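Local coordinates for protein biuret hydrolase (Pseudomonas sp., PDB 6C62) that hydrolyses 1-carboxybiuret to urea-1,3-dicarboxylate and ammonia, a step in the bacterial degradation of atrazine, at residues T15-V20 / A52-R57; A67-A72 / V163-G168; D121-G126 / G198-V203; H204-L209 / V303-E308. One frame throughout, in Å; residues are numbered along the deposited sequence. Where two conformers were deposited one is given.

Contact 1: residues T15-V20 / A52-R57; sequences TSARDV and AIDVRR
Asp54 lays its carboxylate across the first turn of helix 17-35, its two oxygens meeting the backbone N-H groups of Ala17 and Arg18. This is a helix N-terminus held from outside by a carboxylate of a second helix, 43-58. Asp54 OD1 accepts from Ala17 N at 2.7 Å, with an N-H...O angle of 155°. Asp54 OD2 accepts from Arg18 N at 3.0 Å, and both oxygens use their syn lone pairs, so the pair of bonds fixes the rotation of the carboxylate. The N-cap Ser16 serves the same helix end from within: its OG takes the N-H of Asp19 at 2.9 Å. A chi1 of -63°, with CG anti to the carbonyl carbon, carries Asp54 CG toward helix 17-35. The positive end of that helix dipole would probably favour the ionised acid. An alanine here would probably leave the amides of Ala17 and Arg18 without these acceptors and weaken the tie between the two helices. Arg18 runs its guanidinium away, to salt bridges with Glu22 and Asp51. Apolar contact is small: the methyl CB of Ala17 sits 3.9 Å from Ile53 CG2.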
loop_
_atom_site.group_PDB
_atom_site.type_symbol
_atom_site.label_atom_id
_atom_site.label_comp_id
_atom_site.label_asym_id
_atom_site.label_seq_id
_atom_site.Cartn_x
_atom_site.Cartn_y
_atom_site.Cartn_z
ATOM N N THR A 15 -31.247 34.383 20.585
ATOM C CA THR A 15 -32.149 33.492 19.901
ATOM C C THR A 15 -31.984 32.114 20.514
ATOM O O THR A 15 -30.886 31.738 20.958
ATOM C CB THR A 15 -31.877 33.493 18.377
ATOM O OG1 THR A 15 -32.788 32.627 17.674
ATOM C CG2 THR A 15 -30.489 33.030 18.142
ATOM N N SER A 16 -33.064 31.331 20.546
ATOM C CA SER A 16 -32.974 29.968 20.959
ATOM C C SER A 16 -32.400 29.100 19.822
ATOM O O SER A 16 -32.532 29.417 18.621
ATOM C CB SER A 16 -34.328 29.453 21.394
ATOM O OG SER A 16 -35.193 29.215 20.301
ATOM N N ALA A 17 -31.773 28.002 20.212
ATOM C CA ALA A 17 -31.295 27.041 19.233
ATOM C C ALA A 17 -32.460 26.458 18.433
ATOM O O ALA A 17 -32.369 26.215 17.212
ATOM C CB ALA A 17 -30.475 25.940 19.912
ATOM N N ARG A 18 -33.566 26.203 19.118
ATOM C CA ARG A 18 -34.740 25.690 18.436
ATOM C C ARG A 18 -35.231 26.674 17.359
ATOM O O ARG A 18 -35.608 26.236 16.264
ATOM C CB ARG A 18 -35.848 25.341 19.445
ATOM C CG ARG A 18 -37.156 24.810 18.869
ATOM C CD ARG A 18 -36.873 23.497 18.146
ATOM N NE ARG A 18 -38.068 22.938 17.549
ATOM C CZ ARG A 18 -38.972 22.190 18.161
ATOM N NH1 ARG A 18 -40.048 21.780 17.469
ATOM N NH2 ARG A 18 -38.826 21.820 19.428
ATOM N N ASP A 19 -35.245 27.969 17.640
ATOM C CA ASP A 19 -35.626 28.949 16.579
ATOM C C ASP A 19 -34.673 28.972 15.389
ATOM O O ASP A 19 -35.101 29.139 14.236
ATOM C CB ASP A 19 -35.710 30.392 17.142
ATOM C CG ASP A 19 -36.972 30.638 18.001
ATOM O OD1 ASP A 19 -37.893 29.802 18.010
ATOM O OD2 ASP A 19 -37.037 31.702 18.654
ATOM N N VAL A 20 -33.384 28.852 15.670
ATOM C CA VAL A 20 -32.370 28.771 14.623
ATOM C C VAL A 20 -32.576 27.530 13.748
ATOM O O VAL A 20 -32.522 27.616 12.525
ATOM C CB VAL A 20 -30.943 28.796 15.207
ATOM C CG1 VAL A 20 -29.910 28.469 14.134
ATOM C CG2 VAL A 20 -30.660 30.194 15.746
ATOM N N ALA A 52 -32.047 20.152 23.185
ATOM C CA ALA A 52 -31.031 19.789 24.185
ATOM C C ALA A 52 -30.030 20.906 24.464
ATOM O O ALA A 52 -29.595 21.090 25.600
ATOM C CB ALA A 52 -30.314 18.484 23.804
ATOM N N ILE A 53 -29.620 21.636 23.432
ATOM C CA ILE A 53 -28.758 22.800 23.615
ATOM C C ILE A 53 -29.494 23.887 24.462
ATOM O O ILE A 53 -28.891 24.472 25.383
ATOM C CB ILE A 53 -28.341 23.422 22.253
ATOM C CG1 ILE A 53 -27.427 22.483 21.443
ATOM C CG2 ILE A 53 -27.687 24.805 22.431
ATOM C CD1 ILE A 53 -26.128 22.155 22.115
ATOM N N ASP A 54 -30.761 24.170 24.160
ATOM C CA ASP A 54 -31.537 25.145 24.959
ATOM C C ASP A 54 -31.657 24.685 26.436
ATOM O O ASP A 54 -31.467 25.485 27.344
ATOM C CB ASP A 54 -32.922 25.463 24.368
ATOM C CG ASP A 54 -32.845 26.145 22.962
ATOM O OD1 ASP A 54 -31.874 26.987 22.744
ATOM O OD2 ASP A 54 -33.742 25.794 22.060
ATOM N N VAL A 55 -31.850 23.400 26.680
ATOM C CA VAL A 55 -31.831 22.897 28.060
ATOM C C VAL A 55 -30.491 23.163 28.776
ATOM O O VAL A 55 -30.508 23.641 29.950
ATOM C CB VAL A 55 -32.247 21.420 28.128
ATOM C CG1 VAL A 55 -31.835 20.703 29.440
ATOM C CG2 VAL A 55 -33.736 21.329 27.836
ATOM N N ARG A 56 -29.366 22.915 28.095
ATOM C CA ARG A 56 -28.082 23.154 28.687
ATOM C C ARG A 56 -27.832 24.613 29.003
ATOM O O ARG A 56 -27.265 24.979 30.061
ATOM C CB ARG A 56 -26.929 22.598 27.808
ATOM C CG ARG A 56 -26.929 21.072 27.781
ATOM C CD ARG A 56 -26.112 20.463 26.649
ATOM N NE ARG A 56 -24.699 20.553 26.939
ATOM C CZ ARG A 56 -23.741 20.237 26.063
ATOM N NH1 ARG A 56 -24.055 19.808 24.844
ATOM N NH2 ARG A 56 -22.464 20.350 26.412
ATOM N N ARG A 57 -28.183 25.459 28.050
ATOM C CA ARG A 57 -28.060 26.906 28.247
ATOM C C ARG A 57 -28.885 27.391 29.439
ATOM O O ARG A 57 -28.368 28.140 30.248
ATOM C CB ARG A 57 -28.479 27.688 27.005
ATOM C CG ARG A 57 -27.981 29.106 27.073
ATOM C CD ARG A 57 -28.623 30.030 26.076
ATOM N NE ARG A 57 -27.987 31.315 26.330
ATOM C CZ ARG A 57 -28.337 32.200 27.266
ATOM N NH1 ARG A 57 -29.443 32.036 27.998
ATOM N NH2 ARG A 57 -27.579 33.279 27.443
#

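Contact 2: residues A67-A72 / V163-G168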
loop_
_atom_site.group_PDB
_atom_site.type_symbol
_atom_site.label_atom_id
_atom_site.label_comp_id
_atom_site.label_asym_id
_atom_site.label_seq_id
_atom_site.Cartn_x
_atom_site.Cartn_y
_atom_site.Cartn_z
ATOM N N ALA A 67 -22.343 25.211 19.528
ATOM C CA ALA A 67 -23.681 24.994 20.100
ATOM C C ALA A 67 -24.801 25.633 19.331
ATOM O O ALA A 67 -24.872 26.850 19.203
ATOM C CB ALA A 67 -23.735 25.467 21.564
ATOM N N GLY A 68 -25.656 24.794 18.773
ATOM C CA GLY A 68 -26.848 25.209 18.056
ATOM C C GLY A 68 -26.663 25.434 16.566
ATOM O O GLY A 68 -27.622 25.773 15.881
ATOM N N LEU A 69 -25.451 25.253 16.047
ATOM C CA LEU A 69 -25.128 25.577 14.637
ATOM C C LEU A 69 -25.702 24.494 13.722
ATOM O O LEU A 69 -25.380 23.332 13.857
ATOM C CB LEU A 69 -23.627 25.690 14.437
ATOM C CG LEU A 69 -23.208 26.191 13.043
ATOM C CD1 LEU A 69 -23.400 27.686 12.924
ATOM C CD2 LEU A 69 -21.790 25.882 12.721
ATOM N N PRO A 70 -26.602 24.859 12.809
ATOM C CA PRO A 70 -27.060 23.829 11.867
ATOM C C PRO A 70 -26.037 23.406 10.828
ATOM O O PRO A 70 -25.199 24.220 10.386
ATOM C CB PRO A 70 -28.209 24.523 11.142
ATOM C CG PRO A 70 -28.585 25.670 11.991
ATOM C CD PRO A 70 -27.324 26.120 12.619
ATOM N N TYR A 71 -26.106 22.133 10.433
ATOM C CA TYR A 71 -25.198 21.583 9.405
ATOM C C TYR A 71 -25.888 20.419 8.711
ATOM O O TYR A 71 -26.950 19.923 9.181
ATOM C CB TYR A 71 -23.845 21.176 9.978
ATOM C CG TYR A 71 -23.829 19.929 10.771
ATOM C CD1 TYR A 71 -24.376 19.894 12.065
ATOM C CD2 TYR A 71 -23.282 18.739 10.273
ATOM C CE1 TYR A 71 -24.330 18.762 12.811
ATOM C CE2 TYR A 71 -23.232 17.583 11.041
ATOM C CZ TYR A 71 -23.734 17.585 12.305
ATOM O OH TYR A 71 -23.771 16.413 13.101
ATOM N N ALA A 72 -25.371 20.105 7.547
ATOM C CA ALA A 72 -25.793 18.917 6.822
ATOM C C ALA A 72 -24.597 18.216 6.228
ATOM O O ALA A 72 -23.495 18.806 6.117
ATOM C CB ALA A 72 -26.811 19.281 5.771
ATOM N N VAL A 163 -27.840 26.033 5.214
ATOM C CA VAL A 163 -27.008 25.815 6.381
ATOM C C VAL A 163 -25.713 26.578 6.255
ATOM O O VAL A 163 -25.284 26.875 5.160
ATOM C CB VAL A 163 -26.682 24.289 6.621
ATOM C CG1 VAL A 163 -27.936 23.548 6.981
ATOM C CG2 VAL A 163 -26.070 23.646 5.400
ATOM N N PRO A 164 -25.095 26.932 7.386
ATOM C CA PRO A 164 -23.830 27.633 7.401
ATOM C C PRO A 164 -22.563 26.715 7.260
ATOM O O PRO A 164 -21.505 27.222 6.995
ATOM C CB PRO A 164 -23.820 28.312 8.770
ATOM C CG PRO A 164 -24.592 27.376 9.656
ATOM C CD PRO A 164 -25.694 26.858 8.746
ATOM N N LEU A 165 -22.717 25.397 7.455
ATOM C CA LEU A 165 -21.634 24.411 7.501
ATOM C C LEU A 165 -22.144 23.150 6.848
ATOM O O LEU A 165 -23.302 22.746 7.066
ATOM C CB LEU A 165 -21.289 24.117 8.954
ATOM C CG LEU A 165 -20.348 22.933 9.270
ATOM C CD1 LEU A 165 -18.941 23.170 8.724
ATOM C CD2 LEU A 165 -20.254 22.750 10.783
ATOM N N SER A 166 -21.305 22.537 6.022
ATOM C CA SER A 166 -21.584 21.189 5.595
ATOM C C SER A 166 -20.319 20.349 5.566
ATOM O O SER A 166 -19.206 20.869 5.691
ATOM C CB SER A 166 -22.266 21.171 4.225
ATOM O OG SER A 166 -21.414 21.738 3.259
ATOM N N LEU A 167 -20.511 19.032 5.462
ATOM C CA LEU A 167 -19.394 18.101 5.229
ATOM C C LEU A 167 -19.437 17.538 3.843
ATOM O O LEU A 167 -20.492 17.198 3.365
ATOM C CB LEU A 167 -19.375 16.981 6.253
ATOM C CG LEU A 167 -19.249 17.366 7.699
ATOM C CD1 LEU A 167 -18.979 16.140 8.541
ATOM C CD2 LEU A 167 -18.167 18.411 7.929
ATOM N N GLY A 168 -18.264 17.442 3.228
ATOM C CA GLY A 168 -18.070 16.794 1.953
ATOM C C GLY A 168 -16.910 15.820 1.953
ATOM O O GLY A 168 -16.314 15.527 3.010
#
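Ala72 and Ser166 pair as neighbours in parallel strands, and one sound and one weak backbone bond join the strands here. Leu167 N donates to Ala72 O at 3.1 Å, lying in the carbonyl plane with a C=O...N angle of 155°. The bond from Ala72 N to Leu165 O is the weak one, at 3.4 Å. CA-H...O contacts add to these: Ser166 CA approaches Ala72 O at 3.1 Å, and Tyr71 CA approaches Leu165 O.

Strands 70-74 and 165-170 lie side by side in the large mixed sheet of the amidase fold, their short segments inclined by 22°. Strand 113-118 flanks 70-74 on its other edge, and Leu167 lies near Lys74, a charge-relay residue by similarity.

Apolar side chains pack where the two strands begin. In Leu69 a chi1 of -173° sends CG toward Pro164 CG, 3.8 Å away, and the two methyls then part: CD1 presses on Pro164 CG at 3.5 Å, tighter than usual for carbons, while CD2 reaches Leu165 CD2 at 4.0 Å. The Leu69 and Leu165 side chains cross at about a right angle. On the sheet face of Tyr71 and Leu165, Tyr71 CB rests against Leu165 CG.

Among buried polar groups, Pro70 O has no hydrogen-bond partner in the model; Pro164 CD lies 3.1 Å from it. Ser166 OG instead bonds to Ser154 O, on helix 152-159.

Contact 3: residues D121-G126 / G198-V203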
loop_
_atom_site.group_PDB
_atom_site.type_symbol
_atom_site.label_atom_id
_atom_site.label_comp_id
_atom_site.label_asym_id
_atom_site.label_seq_id
_atom_site.Cartn_x
_atom_site.Cartn_y
_atom_site.Cartn_z
ATOM N N ASP A 121 -22.700 13.123 -6.647
ATOM C CA ASP A 121 -22.544 12.202 -7.776
ATOM C C ASP A 121 -22.469 10.798 -7.228
ATOM O O ASP A 121 -21.850 10.561 -6.167
ATOM C CB ASP A 121 -21.300 12.445 -8.602
ATOM C CG ASP A 121 -21.406 13.711 -9.470
ATOM O OD1 ASP A 121 -22.204 13.761 -10.466
ATOM O OD2 ASP A 121 -20.693 14.686 -9.145
ATOM N N GLU A 122 -23.087 9.865 -7.939
ATOM C CA GLU A 122 -23.153 8.467 -7.456
ATOM C C GLU A 122 -21.779 7.905 -7.166
ATOM O O GLU A 122 -20.915 7.933 -7.994
ATOM C CB GLU A 122 -23.857 7.563 -8.465
ATOM C CG GLU A 122 -23.767 6.116 -8.031
ATOM C CD GLU A 122 -24.406 5.137 -8.987
ATOM O OE1 GLU A 122 -23.634 4.646 -9.886
ATOM O OE2 GLU A 122 -25.612 4.791 -8.787
ATOM N N PHE A 123 -21.611 7.389 -5.955
ATOM C CA PHE A 123 -20.396 6.751 -5.514
ATOM C C PHE A 123 -19.190 7.643 -5.575
ATOM O O PHE A 123 -18.063 7.164 -5.580
ATOM C CB PHE A 123 -20.179 5.375 -6.228
ATOM C CG PHE A 123 -21.165 4.304 -5.831
ATOM C CD1 PHE A 123 -21.546 4.114 -4.530
ATOM C CD2 PHE A 123 -21.714 3.452 -6.786
ATOM C CE1 PHE A 123 -22.437 3.088 -4.195
ATOM C CE2 PHE A 123 -22.572 2.448 -6.458
ATOM C CZ PHE A 123 -22.944 2.258 -5.149
ATOM N N ALA A 124 -19.441 8.959 -5.607
ATOM C CA ALA A 124 -18.431 10.000 -5.567
ATOM C C ALA A 124 -17.621 10.140 -6.858
ATOM O O ALA A 124 -16.688 10.900 -6.841
ATOM C CB ALA A 124 -17.491 9.809 -4.373
ATOM N N TYR A 125 -17.965 9.483 -7.958
ATOM C CA TYR A 125 -17.163 9.582 -9.198
ATOM C C TYR A 125 -17.755 10.617 -10.151
ATOM O O TYR A 125 -18.651 10.307 -10.944
ATOM C CB TYR A 125 -17.087 8.224 -9.909
ATOM C CG TYR A 125 -15.895 7.986 -10.866
ATOM C CD1 TYR A 125 -14.850 8.906 -11.024
ATOM C CD2 TYR A 125 -15.787 6.784 -11.557
ATOM C CE1 TYR A 125 -13.788 8.654 -11.866
ATOM C CE2 TYR A 125 -14.658 6.495 -12.375
ATOM C CZ TYR A 125 -13.665 7.441 -12.522
ATOM O OH TYR A 125 -12.586 7.216 -13.370
ATOM N N GLY A 126 -17.315 11.845 -10.041
ATOM C CA GLY A 126 -17.851 12.952 -10.892
ATOM C C GLY A 126 -17.589 14.298 -10.279
ATOM O O GLY A 126 -17.389 14.380 -9.058
ATOM N N GLY A 198 -17.078 5.260 9.366
ATOM C CA GLY A 198 -18.511 5.436 9.156
ATOM C C GLY A 198 -18.859 6.208 7.881
ATOM O O GLY A 198 -19.887 6.856 7.860
ATOM N N THR A 199 -17.988 6.224 6.881
ATOM C CA THR A 199 -18.298 6.816 5.597
ATOM C C THR A 199 -18.170 5.790 4.465
ATOM O O THR A 199 -17.419 4.796 4.555
ATOM C CB THR A 199 -17.452 8.054 5.260
ATOM O OG1 THR A 199 -16.079 7.681 5.043
ATOM C CG2 THR A 199 -17.558 9.087 6.408
ATOM N N TYR A 200 -18.950 6.001 3.410
ATOM C CA TYR A 200 -18.892 5.100 2.249
ATOM C C TYR A 200 -17.685 5.512 1.364
ATOM O O TYR A 200 -17.611 6.663 0.892
ATOM C CB TYR A 200 -20.236 5.142 1.488
ATOM C CG TYR A 200 -20.348 3.977 0.527
ATOM C CD1 TYR A 200 -19.706 4.011 -0.691
ATOM C CD2 TYR A 200 -21.020 2.832 0.882
ATOM C CE1 TYR A 200 -19.759 2.915 -1.537
ATOM C CE2 TYR A 200 -21.074 1.710 0.052
ATOM C CZ TYR A 200 -20.466 1.758 -1.166
ATOM O OH TYR A 200 -20.551 0.652 -2.043
ATOM N N PRO A 201 -16.745 4.618 1.147
ATOM C CA PRO A 201 -15.521 4.989 0.449
ATOM C C PRO A 201 -15.583 4.985 -1.083
ATOM O O PRO A 201 -16.582 4.544 -1.710
ATOM C CB PRO A 201 -14.535 3.933 0.913
ATOM C CG PRO A 201 -15.360 2.738 1.074
ATOM C CD PRO A 201 -16.723 3.208 1.527
ATOM N N PHE A 202 -14.566 5.589 -1.661
ATOM C CA PHE A 202 -14.440 5.666 -3.128
ATOM C C PHE A 202 -13.060 5.114 -3.457
ATOM O O PHE A 202 -12.954 4.034 -4.051
ATOM C CB PHE A 202 -14.703 7.114 -3.575
ATOM C CG PHE A 202 -14.424 7.414 -5.026
ATOM C CD1 PHE A 202 -14.701 6.450 -6.046
ATOM C CD2 PHE A 202 -13.929 8.659 -5.387
ATOM C CE1 PHE A 202 -14.451 6.728 -7.376
ATOM C CE2 PHE A 202 -13.671 8.964 -6.762
ATOM C CZ PHE A 202 -13.942 7.991 -7.738
ATOM N N VAL A 203 -12.020 5.822 -3.068
ATOM C CA VAL A 203 -10.604 5.412 -3.315
ATOM C C VAL A 203 -9.919 5.394 -1.957
ATOM O O VAL A 203 -9.597 6.430 -1.388
ATOM C CB VAL A 203 -9.911 6.397 -4.265
ATOM C CG1 VAL A 203 -8.467 5.987 -4.589
ATOM C CG2 VAL A 203 -10.735 6.614 -5.519
HETATM O O HOH W 1 -17.617 4.576 -4.176
#
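Water 1 bridges the two loops, donating to Pro201 O at 2.7 Å and to Phe123 O at 3.0 Å. It also lies in the plane of the Tyr200 ring, at its edge. No direct hydrogen bond joins the segments; the rest of the contact is packing, mostly of rings against one another, the Ala124 methyl and the backbone.

Phe202 enters with CG anti to its backbone N (chi1 172°) and meets the turn at residues 123-125. One face of its ring, toward the rim, takes the peptide of Ala124 C and Tyr125 N; the opposite face has Val203 CG2 centred on it, 3.7 Å from the ring plane. Ala124 CB touches Phe202 CD2 at 3.9 Å. Beyond it, Phe202 CZ comes within 3.5 Å of Tyr125 CD1, the two ring planes inclined by 48°. The rings of Phe123 and Tyr200 are tilted by only 23° yet displaced so far that they hardly overlap, with centroids 5.5 Å apart; their meeting atoms are Phe123 CD1 and Tyr200 CE1, at 3.7 Å.

Ala124 stands beside Ser150 and Lys74, charge-relay residues by similarity. Apolar packing thus dominates beside the probable catalytic residues, with one water linking two carbonyl oxygens across it.

Contact 4: residues H204-L209 / V303-E308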
loop_
_atom_site.group_PDB
_atom_site.type_symbol
_atom_site.label_atom_id
_atom_site.label_comp_id
_atom_site.label_asym_id
_atom_site.label_seq_id
_atom_site.Cartn_x
_atom_site.Cartn_y
_atom_site.Cartn_z
ATOM N N HIS A 204 -9.681 4.216 -1.423
ATOM C CA HIS A 204 -9.042 4.093 -0.116
ATOM C C HIS A 204 -7.690 4.853 -0.057
ATOM O O HIS A 204 -7.341 5.474 0.958
ATOM C CB HIS A 204 -8.797 2.593 0.191
ATOM C CG HIS A 204 -10.033 1.780 0.341
ATOM N ND1 HIS A 204 -10.142 0.486 -0.152
ATOM C CD2 HIS A 204 -11.184 2.044 1.013
ATOM C CE1 HIS A 204 -11.336 0.013 0.208
ATOM N NE2 HIS A 204 -11.987 0.946 0.900
ATOM N N SER A 205 -6.943 4.806 -1.150
ATOM C CA SER A 205 -5.623 5.446 -1.200
ATOM C C SER A 205 -5.657 6.998 -1.284
ATOM O O SER A 205 -4.597 7.652 -1.172
ATOM C CB SER A 205 -4.828 4.929 -2.427
ATOM O OG SER A 205 -4.370 3.581 -2.320
ATOM N N ILE A 206 -6.821 7.607 -1.573
ATOM C CA ILE A 206 -6.852 9.058 -1.817
ATOM C C ILE A 206 -7.987 9.836 -1.172
ATOM O O ILE A 206 -7.903 11.062 -1.078
ATOM C CB ILE A 206 -6.804 9.369 -3.357
ATOM C CG1 ILE A 206 -5.785 8.496 -4.133
ATOM C CG2 ILE A 206 -6.423 10.812 -3.601
ATOM C CD1 ILE A 206 -5.848 8.712 -5.635
ATOM N N ASP A 207 -9.052 9.198 -0.684
ATOM C CA ASP A 207 -10.199 9.951 -0.124
ATOM C C ASP A 207 -9.826 10.810 1.052
ATOM O O ASP A 207 -9.165 10.323 1.974
ATOM C CB ASP A 207 -11.345 9.045 0.391
ATOM C CG ASP A 207 -12.026 8.213 -0.681
ATOM O OD1 ASP A 207 -11.968 8.551 -1.863
ATOM O OD2 ASP A 207 -12.649 7.160 -0.247
ATOM N N HIS A 208 -10.301 12.055 1.057
ATOM C CA HIS A 208 -10.204 12.981 2.184
ATOM C C HIS A 208 -11.630 13.456 2.554
ATOM O O HIS A 208 -12.503 13.545 1.687
ATOM C CB HIS A 208 -9.506 14.283 1.789
ATOM C CG HIS A 208 -8.116 14.172 1.265
ATOM N ND1 HIS A 208 -7.807 13.712 0.000
ATOM C CD2 HIS A 208 -6.970 14.688 1.767
ATOM C CE1 HIS A 208 -6.503 13.862 -0.209
ATOM N NE2 HIS A 208 -5.973 14.462 0.846
ATOM N N LEU A 209 -11.863 13.819 3.815
ATOM C CA LEU A 209 -13.136 14.389 4.252
ATOM C C LEU A 209 -12.873 15.740 4.848
ATOM O O LEU A 209 -11.803 15.989 5.411
ATOM C CB LEU A 209 -13.790 13.535 5.309
ATOM C CG LEU A 209 -14.066 12.059 4.906
ATOM C CD1 LEU A 209 -14.621 11.372 6.123
ATOM C CD2 LEU A 209 -15.055 12.032 3.728
ATOM N N VAL A 303 -5.358 7.091 -12.628
ATOM C CA VAL A 303 -5.187 5.650 -12.742
ATOM C C VAL A 303 -5.584 4.915 -11.486
ATOM O O VAL A 303 -6.340 3.949 -11.567
ATOM C CB VAL A 303 -3.724 5.319 -13.222
ATOM C CG1 VAL A 303 -3.414 3.853 -13.043
ATOM C CG2 VAL A 303 -3.561 5.670 -14.700
ATOM N N ILE A 304 -5.098 5.344 -10.359
ATOM C CA ILE A 304 -5.397 4.710 -9.072
ATOM C C ILE A 304 -6.880 4.833 -8.725
ATOM O O ILE A 304 -7.473 3.936 -8.247
ATOM C CB ILE A 304 -4.505 5.332 -7.984
ATOM C CG1 ILE A 304 -3.085 4.778 -8.185
ATOM C CG2 ILE A 304 -4.963 5.028 -6.563
ATOM C CD1 ILE A 304 -1.990 5.550 -7.454
ATOM N N THR A 305 -7.445 5.983 -9.006
ATOM C CA THR A 305 -8.853 6.276 -8.726
ATOM C C THR A 305 -9.745 5.309 -9.486
ATOM O O THR A 305 -10.643 4.726 -8.907
ATOM C CB THR A 305 -9.192 7.731 -9.095
ATOM O OG1 THR A 305 -8.552 8.607 -8.133
ATOM C CG2 THR A 305 -10.673 7.956 -9.110
ATOM N N ALA A 306 -9.510 5.191 -10.788
ATOM C CA ALA A 306 -10.386 4.381 -11.613
ATOM C C ALA A 306 -10.326 2.899 -11.216
ATOM O O ALA A 306 -11.320 2.245 -11.181
ATOM C CB ALA A 306 -10.037 4.547 -13.081
ATOM N N SER A 307 -9.123 2.371 -10.998
ATOM C CA SER A 307 -9.022 0.967 -10.614
ATOM C C SER A 307 -9.561 0.687 -9.194
ATOM O O SER A 307 -10.282 -0.312 -9.019
ATOM C CB SER A 307 -7.591 0.492 -10.769
ATOM O OG SER A 307 -7.366 0.336 -12.158
ATOM N N GLU A 308 -9.169 1.492 -8.219
ATOM C CA GLU A 308 -9.604 1.233 -6.859
ATOM C C GLU A 308 -11.145 1.479 -6.745
ATOM O O GLU A 308 -11.816 0.689 -6.160
ATOM C CB GLU A 308 -8.890 2.114 -5.836
ATOM C CG GLU A 308 -7.498 1.694 -5.517
ATOM C CD GLU A 308 -6.815 2.408 -4.313
ATOM O OE1 GLU A 308 -7.480 2.947 -3.400
ATOM O OE2 GLU A 308 -5.528 2.378 -4.251
#
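Glu308 holds Ser205 by two bonds, one to each carboxylate oxygen. Ser205 OG donates to Glu308 OE2 at 2.6 Å, and Ser205 N donates to Glu308 OE1 at 3.0 Å with an N-H...O angle of 161°. Both oxygens use their syn lone pairs, so hydroxyl and amide of one residue together fix the carboxylate plane. Ser205 OG is anti to its carbonyl carbon (chi1 -72°), on the same side as the backbone N, and can therefore share the acid with the amide. Glu308 OE2 has a second donor, Tyr343 OH, which, with Ser205 OG, would probably help to stabilise a buried negative charge. A glutamine in its place, with one oxygen and an NH2, would probably leave either the Ser205 amide or the Ser205 and Tyr343 hydroxyls facing an N-H instead of an acceptor.

Next to the polar pair, Ile304 CG2 lies 4.1 Å from Ser205 CB and 3.9 Å from Ile206 CD1. The same Ile206 methyl approaches Thr305 OG1 at 3.7 Å; that hydroxyl bonds to Ala301 O and to Asn172 ND2. Phe406 packs against both isoleucines, and Leu344 of the second subunit against Glu308.

The side chain of Thr305 is about 9 Å from that of Ser174, the nucleophile by similarity. In this amidase fold a carboxylate on helix 294-312 thus fixes the loop leading into strand 208-213 of the central sheet.

In the fold
From the N terminus, contact 1 joins the start of helix 17-35 to helix 43-58, closing a short excursion that includes strand 38-41. The chain then enters contact 2, and the two touch where Val20 packs on Pro70 and Ile53 on Gly68. Contact 2 closes a longer loop, from strand 70-74 to strand 165-170. Contact 3 crosses it: residues 121-126 lie inside that loop, while 198-203 follow it. Contact 4 comes after contact 3 in series, yet they adjoin, with Phe202 touching Thr305. It ties the approach to strand 208-213 to helix 294-312. Since 165-170 and 208-213 are neighbouring strands, contacts 2 and 4 reach the same sheet from opposite sides of the chain's centre.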